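Local atomic coordinates of chymotrypsin (Cellulomonas bogoriensis, PDB entry 2EA3), a protein that probably cleaves peptide bonds as a chymotrypsin-like serine endopeptidase of the S1 family, this chain being the protease domain of a longer precursor. Residues V94-S99 with T129-P134. Residues are numbered along the deposited sequence; the frame is centred on the assembly and turned at random.
Sequences VCRSGS and TVCAEP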
loop_
_atom_site.group_PDB
_atom_site.type_symbol
_atom_site.label_atom_id
_atom_site.label_comp_id
_atom_site.label_asym_id
_atom_site.label_seq_id
_atom_site.Cartn_x
_atom_site.Cartn_y
_atom_site.Cartn_z
ATOM N N VAL A 94 -11.607 -3.672 7.658
ATOM C CA VAL A 94 -10.224 -3.447 7.256
ATOM C C VAL A 94 -9.806 -2.046 7.691
ATOM O O VAL A 94 -10.650 -1.131 7.817
ATOM C CB VAL A 94 -10.043 -3.594 5.739
ATOM C CG1 VAL A 94 -10.155 -5.062 5.328
ATOM C CG2 VAL A 94 -11.060 -2.702 4.976
ATOM N N CYS A 95 -8.513 -1.890 7.929
ATOM C CA CYS A 95 -7.982 -0.574 8.310
ATOM C C CYS A 95 -6.813 -0.272 7.411
ATOM O O CYS A 95 -6.029 -1.173 7.067
ATOM C CB CYS A 95 -7.491 -0.557 9.748
ATOM S SG CYS A 95 -8.801 -0.758 10.952
ATOM N N ARG A 96 -6.698 1.007 7.072
ATOM C CA ARG A 96 -5.680 1.509 6.187
ATOM C C ARG A 96 -4.740 2.421 6.986
ATOM O O ARG A 96 -5.192 3.161 7.844
ATOM C CB ARG A 96 -6.357 2.327 5.069
ATOM C CG ARG A 96 -5.329 2.920 4.073
ATOM C CD ARG A 96 -5.923 4.031 3.187
ATOM N NE ARG A 96 -6.676 5.046 3.938
ATOM C CZ ARG A 96 -6.131 5.937 4.770
ATOM N NH1 ARG A 96 -4.816 5.960 4.971
ATOM N NH2 ARG A 96 -6.910 6.812 5.413
ATOM N N SER A 97 -3.441 2.342 6.704
ATOM C CA SER A 97 -2.468 3.251 7.276
ATOM C C SER A 97 -1.838 4.030 6.124
ATOM O O SER A 97 -1.365 3.448 5.161
ATOM C CB SER A 97 -1.397 2.445 8.005
ATOM O OG SER A 97 -0.451 3.286 8.635
ATOM N N GLY A 98 -1.839 5.352 6.222
ATOM C CA GLY A 98 -1.266 6.186 5.190
ATOM C C GLY A 98 -0.737 7.469 5.802
ATOM O O GLY A 98 -1.161 7.887 6.885
ATOM N N SER A 99 0.197 8.089 5.109
ATOM C CA SER A 99 0.958 9.198 5.693
ATOM C C SER A 99 0.234 10.556 5.692
ATOM O O SER A 99 0.729 11.514 6.279
ATOM C CB SER A 99 2.279 9.328 4.947
ATOM O OG SER A 99 2.032 9.722 3.615
ATOM N N THR A 129 -15.088 1.060 1.980
ATOM C CA THR A 129 -15.670 2.313 2.491
ATOM C C THR A 129 -14.623 3.086 3.294
ATOM O O THR A 129 -14.958 4.025 4.027
ATOM C CB THR A 129 -16.848 2.021 3.440
ATOM O OG1 THR A 129 -16.386 1.186 4.498
ATOM C CG2 THR A 129 -17.971 1.309 2.712
ATOM N N VAL A 130 -13.356 2.665 3.209
ATOM C CA VAL A 130 -12.294 3.371 3.927
ATOM C C VAL A 130 -12.042 4.681 3.167
ATOM O O VAL A 130 -12.099 4.687 1.961
ATOM C CB VAL A 130 -10.986 2.543 3.945
ATOM C CG1 VAL A 130 -9.863 3.296 4.662
ATOM C CG2 VAL A 130 -11.204 1.150 4.570
ATOM N N CYS A 131 -11.756 5.779 3.869
ATOM C CA CYS A 131 -11.446 7.038 3.190
ATOM C C CYS A 131 -9.946 7.075 2.920
ATOM O O CYS A 131 -9.187 6.379 3.578
ATOM C CB CYS A 131 -11.832 8.223 4.080
ATOM S SG CYS A 131 -10.926 8.328 5.673
ATOM N N ALA A 132 -9.523 7.891 1.969
ATOM C CA ALA A 132 -8.096 8.109 1.761
ATOM C C ALA A 132 -7.934 9.448 1.088
ATOM O O ALA A 132 -8.884 9.978 0.501
ATOM C CB ALA A 132 -7.499 7.017 0.891
ATOM N N GLU A 133 -6.737 10.002 1.204
ATOM C CA GLU A 133 -6.438 11.253 0.533
ATOM C C GLU A 133 -5.143 11.045 -0.225
ATOM O O GLU A 133 -4.497 10.030 -0.040
ATOM C CB GLU A 133 -6.410 12.415 1.547
ATOM C CG GLU A 133 -7.855 12.741 2.009
ATOM C CD GLU A 133 -7.956 13.780 3.101
ATOM O OE1 GLU A 133 -7.055 14.632 3.185
ATOM O OE2 GLU A 133 -8.942 13.746 3.884
ATOM N N PRO A 134 -4.817 11.954 -1.154
ATOM C CA PRO A 134 -3.528 11.820 -1.811
ATOM C C PRO A 134 -2.401 11.941 -0.778
ATOM O O PRO A 134 -2.425 12.825 0.140
ATOM C CB PRO A 134 -3.524 12.997 -2.801
ATOM C CG PRO A 134 -5.018 13.290 -3.034
ATOM C CD PRO A 134 -5.572 13.119 -1.656
#
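R96 reaches across from strand 93-98 toward 129-134, where its NE and NH2 both donate to the single carbonyl oxygen of C131, a clear case of a buried arginine holding an irregular segment through its backbone. R96 NE lies 2.9 Å from C131 O, in the carbonyl plane, while R96 NH2, 3.0 Å from C131 O, approaches from above that plane. Both bonds are bent, with N-H...O angles of 141° and 134°, as expected when one acceptor sits between two donors. R96 CG stands anti to the backbone N (chi1 179°), and the bend at chi3 swings the guanidinium round until its NE/NH2 side meets the carbonyl, the oxygen somewhat tilted from the guanidinium plane. Apolar groups pack around the grip: A132 CB is 3.7 Å from R96 NE, and V130 CG1 rests 3.7 Å from R96 CB. The other V130 branch, CG2, meets V94 CG2 at 3.9 Å, the two valines crossing at about a right angle. Disulfides tie C131 to C158 and C95 to C105. The contact lies in the second six-stranded barrel of this chymotrypsin fold, where strand 93-98, flanked by strands 102-110 and 140-143, meets the loop leading from strand 125-128 to 140-143; F166 of strand 161-168 also touches R96.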